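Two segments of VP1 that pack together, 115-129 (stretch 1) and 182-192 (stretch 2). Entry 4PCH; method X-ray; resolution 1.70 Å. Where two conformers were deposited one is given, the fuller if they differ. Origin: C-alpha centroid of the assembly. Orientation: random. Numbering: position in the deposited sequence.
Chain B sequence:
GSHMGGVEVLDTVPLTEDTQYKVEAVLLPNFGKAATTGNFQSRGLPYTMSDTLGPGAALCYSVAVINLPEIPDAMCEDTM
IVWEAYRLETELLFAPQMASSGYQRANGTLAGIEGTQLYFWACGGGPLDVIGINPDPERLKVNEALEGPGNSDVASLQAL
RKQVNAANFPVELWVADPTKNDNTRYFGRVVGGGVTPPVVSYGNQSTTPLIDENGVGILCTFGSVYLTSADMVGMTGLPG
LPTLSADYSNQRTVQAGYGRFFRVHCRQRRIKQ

Stretch 1, residues 115-129: GTQLYFWACGGGPLD
Stretch 2 182-192: DNTRYFGRVVG

An antiparallel pair of β-strands satisfies its backbone in alternation, and two segments of VP1 illustrate the rule almost without interruption. Residues 117-124 and 184-191 run at 173° to one another, their axes approaching to 4.5 Å, with extended phi/psi values such as -126/114 at Tyr 119 and -135/127 at Arg 189. The register pairs Gln 117 with Val 191 and proceeds residue by residue to Gly 124 with Thr 184; together the segments bury 959 Å².

Four hydrogen-bonded pairs each exchange two bonds. Gln 117 N donates to Val 191 O (2.9 Å) and Val 191 N to Gln 117 O (3.0 Å); Tyr 119 N to Arg 189 O and Arg 189 N to Tyr 119 O are both 2.9 Å; Trp 121 N to Phe 187 O and Phe 187 N to Trp 121 O are both 3.0 Å; Cys 123 N reaches Arg 185 O at 3.0 Å, and Arg 185 N reaches Cys 123 O at 2.8 Å. Beyond the strand, Gly 125 N donates to Asn 183 O (3.0 Å), extending the ladder by one rung. The intervening pairs lie closer, from 4.5 Å between Leu 118 CA and Val 190 CA to 3.8 Å between Gly 124 CA and Thr 184 CA, and carbonyls receive CA-H contacts as well, such as Gly 188 CA to Tyr 119 O at 3.2 Å. A water donates to Phe 187 O (3.2 Å) and weakly to Tyr 119 O (2.9 Å).

The face bearing Gln 117, Tyr 119, Trp 121 and Cys 123 carries a polar relay. Gln 117 (m, t, chi3 52°) directs NE2 to Gly 115 O at 3.0 Å, while its OE1 accepts from Tyr 119 OH at 2.8 Å and from a water at 2.7 Å. That water in turn accepts from Arg 189 NH2 at 3.1 Å. Tyr 119 (m) lays CE2 over a face of the Arg 189 guanidinium, 3.5 Å from NH2; the arginine's t, t, p chain brings it there. Trp 121 (p, chi2 -99°) folds its indole back across the partner backbone, with CZ3 3.4 Å from Arg 185 O and CE2 3.8 Å from Phe 187 CB. Arg 185 (m, m, t) leads its end away, and its guanidinium is hydrogen-bonded elsewhere in the structure.

The opposite face is mainly apolar. Leu 118 (t, p) sets CD1 3.9 Å from Val 190 CG2. Phe 120 (t) packs beside Gly 188, its CD1 4.0 Å from Gly 188 CA and its CZ 3.9 Å from Tyr 186 CB; a CB on Gly 188 would sit a tight 3.2 Å from Phe 120 CD1. Small Ala 122 places CB 3.7 Å from Tyr 186 CB; the tyrosine (p) leads its ring away from the partner strand, and Leu 128 CD1 comes to 4.4 Å from Tyr 186 CD2.

Glycine suits positions 124 and 125, where a CB on Gly 124 would fall 1.9 Å from Thr 184 OG1 and one on Gly 125 2.3 Å from Asn 183 ND2; at Gly 115 the backbone angles (120/-159) themselves call for it. Thr 184 (m) uses OG1 to bind two waters, each at 2.8 Å, one of which donates to Gly 126 O at 2.7 Å, while the other has its oxygen 2.9 Å from Pro 127 O.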

# COMPACT_ATOMS: atom_id res chain seq x y z
N GLY B 115 -1.91 17.16 -1.86
CA GLY B 115 -0.68 17.80 -1.41
C GLY B 115 -0.10 17.18 -0.16
O GLY B 115 -0.34 16.02 0.15
N THR B 116 0.72 17.96 0.52
CA THR B 116 1.51 17.48 1.65
C THR B 116 0.60 17.26 2.86
O THR B 116 -0.34 18.02 3.08
CB THR B 116 2.68 18.48 1.89
OG1 THR B 116 3.66 18.28 0.87
CG2 THR B 116 3.35 18.31 3.23
N GLN B 117 0.88 16.22 3.64
CA GLN B 117 -0.01 15.78 4.70
C GLN B 117 0.79 15.44 5.97
O GLN B 117 1.96 15.07 5.91
CB GLN B 117 -0.78 14.51 4.28
CG GLN B 117 -1.54 14.65 2.97
CD GLN B 117 -1.76 13.35 2.25
OE1 GLN B 117 -2.26 12.37 2.82
NE2 GLN B 117 -1.45 13.33 0.94
N LEU B 118 0.07 15.53 7.09
CA LEU B 118 0.55 15.07 8.39
C LEU B 118 -0.62 14.52 9.17
O LEU B 118 -1.64 15.20 9.28
CB LEU B 118 1.19 16.20 9.16
CG LEU B 118 1.52 15.95 10.65
CD1 LEU B 118 2.56 14.84 10.78
CD2 LEU B 118 1.94 17.22 11.39
N TYR B 119 -0.46 13.32 9.72
CA TYR B 119 -1.46 12.71 10.62
C TYR B 119 -0.73 12.34 11.89
O TYR B 119 0.17 11.52 11.85
CB TYR B 119 -2.12 11.52 9.97
CG TYR B 119 -2.64 11.85 8.60
CD1 TYR B 119 -3.85 12.51 8.44
CD2 TYR B 119 -1.92 11.54 7.45
CE1 TYR B 119 -4.33 12.86 7.19
CE2 TYR B 119 -2.41 11.85 6.20
CZ TYR B 119 -3.61 12.53 6.07
OH TYR B 119 -4.10 12.89 4.84
N PHE B 120 -1.07 13.00 12.99
CA PHE B 120 -0.30 12.84 14.23
C PHE B 120 -1.21 12.76 15.43
O PHE B 120 -2.16 13.53 15.52
CB PHE B 120 0.67 14.01 14.41
CG PHE B 120 1.43 13.97 15.71
CD1 PHE B 120 2.67 13.35 15.78
CD2 PHE B 120 0.93 14.61 16.84
CE1 PHE B 120 3.39 13.30 16.97
CE2 PHE B 120 1.62 14.56 18.03
CZ PHE B 120 2.84 13.90 18.10
N TRP B 121 -0.90 11.85 16.36
CA TRP B 121 -1.55 11.88 17.66
C TRP B 121 -0.53 11.56 18.75
O TRP B 121 0.49 10.88 18.52
CB TRP B 121 -2.76 10.91 17.72
CG TRP B 121 -2.39 9.48 17.53
CD1 TRP B 121 -2.49 8.75 16.36
CD2 TRP B 121 -1.86 8.59 18.52
NE1 TRP B 121 -2.03 7.48 16.58
CE2 TRP B 121 -1.64 7.35 17.89
CE3 TRP B 121 -1.54 8.72 19.88
CZ2 TRP B 121 -1.11 6.25 18.56
CZ3 TRP B 121 -1.02 7.63 20.56
CH2 TRP B 121 -0.81 6.40 19.89
N ALA B 122 -0.84 12.06 19.94
CA ALA B 122 -0.10 11.75 21.17
C ALA B 122 -1.03 11.73 22.36
O ALA B 122 -2.03 12.45 22.42
CB ALA B 122 1.07 12.71 21.40
N CYS B 123 -0.68 10.86 23.32
CA CYS B 123 -1.35 10.72 24.59
C CYS B 123 -0.31 10.52 25.69
O CYS B 123 0.53 9.62 25.61
CB CYS B 123 -2.29 9.51 24.53
SG CYS B 123 -3.17 9.18 26.07
N GLY B 124 -0.36 11.36 26.72
CA GLY B 124 0.63 11.31 27.76
C GLY B 124 0.16 11.87 29.10
O GLY B 124 -0.96 12.37 29.24
N GLY B 125 1.05 11.78 30.08
CA GLY B 125 0.80 12.25 31.42
C GLY B 125 1.23 13.70 31.64
O GLY B 125 1.11 14.21 32.75
N GLY B 126 1.73 14.33 30.59
CA GLY B 126 2.06 15.75 30.58
C GLY B 126 2.20 16.15 29.13
O GLY B 126 1.96 15.33 28.23
N PRO B 127 2.56 17.41 28.87
CA PRO B 127 2.62 17.86 27.46
C PRO B 127 3.69 17.17 26.65
O PRO B 127 4.70 16.73 27.18
CB PRO B 127 2.92 19.37 27.56
CG PRO B 127 2.98 19.71 28.99
CD PRO B 127 2.74 18.50 29.84
N LEU B 128 3.45 17.12 25.35
CA LEU B 128 4.34 16.53 24.38
C LEU B 128 5.69 17.25 24.29
O LEU B 128 5.72 18.46 24.11
CB LEU B 128 3.66 16.58 23.01
CG LEU B 128 4.46 16.02 21.82
CD1 LEU B 128 4.56 14.52 21.89
CD2 LEU B 128 3.89 16.40 20.46
N ASP B 129 6.78 16.51 24.43
CA ASP B 129 8.13 17.07 24.22
C ASP B 129 8.38 17.14 22.70
O ASP B 129 8.19 16.12 21.98
CB ASP B 129 9.18 16.17 24.86
CG ASP B 129 9.02 16.05 26.36
OD1 ASP B 129 9.06 17.10 27.07
OD2 ASP B 129 8.89 14.89 26.85
N ASP B 182 9.04 10.07 27.70
CA ASP B 182 8.99 8.73 28.29
C ASP B 182 7.63 8.40 28.94
O ASP B 182 7.35 7.24 29.17
CB ASP B 182 10.14 8.45 29.25
CG ASP B 182 11.44 8.14 28.55
OD1 ASP B 182 11.50 7.26 27.67
OD2 ASP B 182 12.44 8.76 28.95
N ASN B 183 6.76 9.39 29.14
CA ASN B 183 5.40 9.11 29.62
C ASN B 183 4.32 9.57 28.65
O ASN B 183 3.24 9.98 29.07
CB ASN B 183 5.23 9.74 31.02
CG ASN B 183 4.01 9.21 31.78
OD1 ASN B 183 3.65 8.03 31.71
ND2 ASN B 183 3.40 10.10 32.57
N THR B 184 4.63 9.46 27.36
CA THR B 184 3.72 9.77 26.27
C THR B 184 3.91 8.70 25.19
O THR B 184 5.04 8.18 25.00
CB THR B 184 4.04 11.18 25.71
OG1 THR B 184 3.66 12.17 26.67
CG2 THR B 184 3.34 11.45 24.37
N ARG B 185 2.82 8.32 24.52
CA ARG B 185 2.91 7.53 23.29
C ARG B 185 2.48 8.40 22.15
O ARG B 185 1.52 9.18 22.29
CB ARG B 185 2.01 6.29 23.34
CG ARG B 185 2.18 5.43 24.56
CD ARG B 185 3.59 4.98 24.85
NE ARG B 185 3.51 4.08 26.00
CZ ARG B 185 4.12 4.19 27.17
NH1 ARG B 185 5.03 5.13 27.41
NH2 ARG B 185 3.85 3.28 28.11
N TYR B 186 3.19 8.30 21.01
CA TYR B 186 2.83 9.11 19.85
C TYR B 186 3.10 8.38 18.55
O TYR B 186 3.88 7.42 18.52
CB TYR B 186 3.56 10.47 19.84
CG TYR B 186 5.06 10.38 19.72
CD1 TYR B 186 5.68 10.18 18.49
CD2 TYR B 186 5.88 10.51 20.84
CE1 TYR B 186 7.06 10.10 18.39
CE2 TYR B 186 7.25 10.43 20.74
CZ TYR B 186 7.84 10.23 19.52
OH TYR B 186 9.22 10.15 19.44
N PHE B 187 2.45 8.86 17.50
CA PHE B 187 2.63 8.31 16.15
C PHE B 187 2.34 9.41 15.14
O PHE B 187 1.35 10.17 15.29
CB PHE B 187 1.65 7.17 15.90
CG PHE B 187 1.80 6.57 14.51
CD1 PHE B 187 2.89 5.79 14.19
CD2 PHE B 187 0.88 6.86 13.53
CE1 PHE B 187 3.05 5.27 12.91
CE2 PHE B 187 1.03 6.34 12.25
CZ PHE B 187 2.12 5.56 11.95
N GLY B 188 3.17 9.49 14.10
CA GLY B 188 2.96 10.45 13.05
C GLY B 188 3.28 9.90 11.69
O GLY B 188 4.09 8.98 11.57
N ARG B 189 2.59 10.42 10.68
CA ARG B 189 2.83 10.06 9.28
C ARG B 189 2.85 11.33 8.43
O ARG B 189 1.92 12.11 8.49
CB ARG B 189 1.73 9.12 8.77
CG ARG B 189 1.76 8.85 7.27
CD ARG B 189 0.89 7.65 6.91
NE ARG B 189 -0.54 7.96 6.73
CZ ARG B 189 -1.09 8.18 5.54
NH1 ARG B 189 -0.35 8.13 4.46
NH2 ARG B 189 -2.38 8.44 5.44
N VAL B 190 3.92 11.51 7.66
CA VAL B 190 4.07 12.68 6.77
C VAL B 190 4.02 12.15 5.33
O VAL B 190 4.65 11.15 5.03
CB VAL B 190 5.42 13.39 7.02
CG1 VAL B 190 5.69 14.50 6.00
CG2 VAL B 190 5.50 13.94 8.43
N VAL B 191 3.33 12.88 4.46
CA VAL B 191 3.33 12.59 3.04
C VAL B 191 3.79 13.85 2.35
O VAL B 191 3.30 14.94 2.68
CB VAL B 191 1.91 12.23 2.55
CG1 VAL B 191 1.94 11.93 1.07
CG2 VAL B 191 1.39 11.03 3.33
N GLY B 192 4.71 13.76 1.41
CA GLY B 192 5.16 14.97 0.69
C GLY B 192 4.47 15.19 -0.63
O GLY B 192 3.40 14.67 -0.89
O HOH W 1 -2.49 9.69 2.59
O HOH W 2 -1.16 9.41 13.39
O HOH W 3 2.10 14.30 25.73
O HOH W 4 5.72 14.05 27.04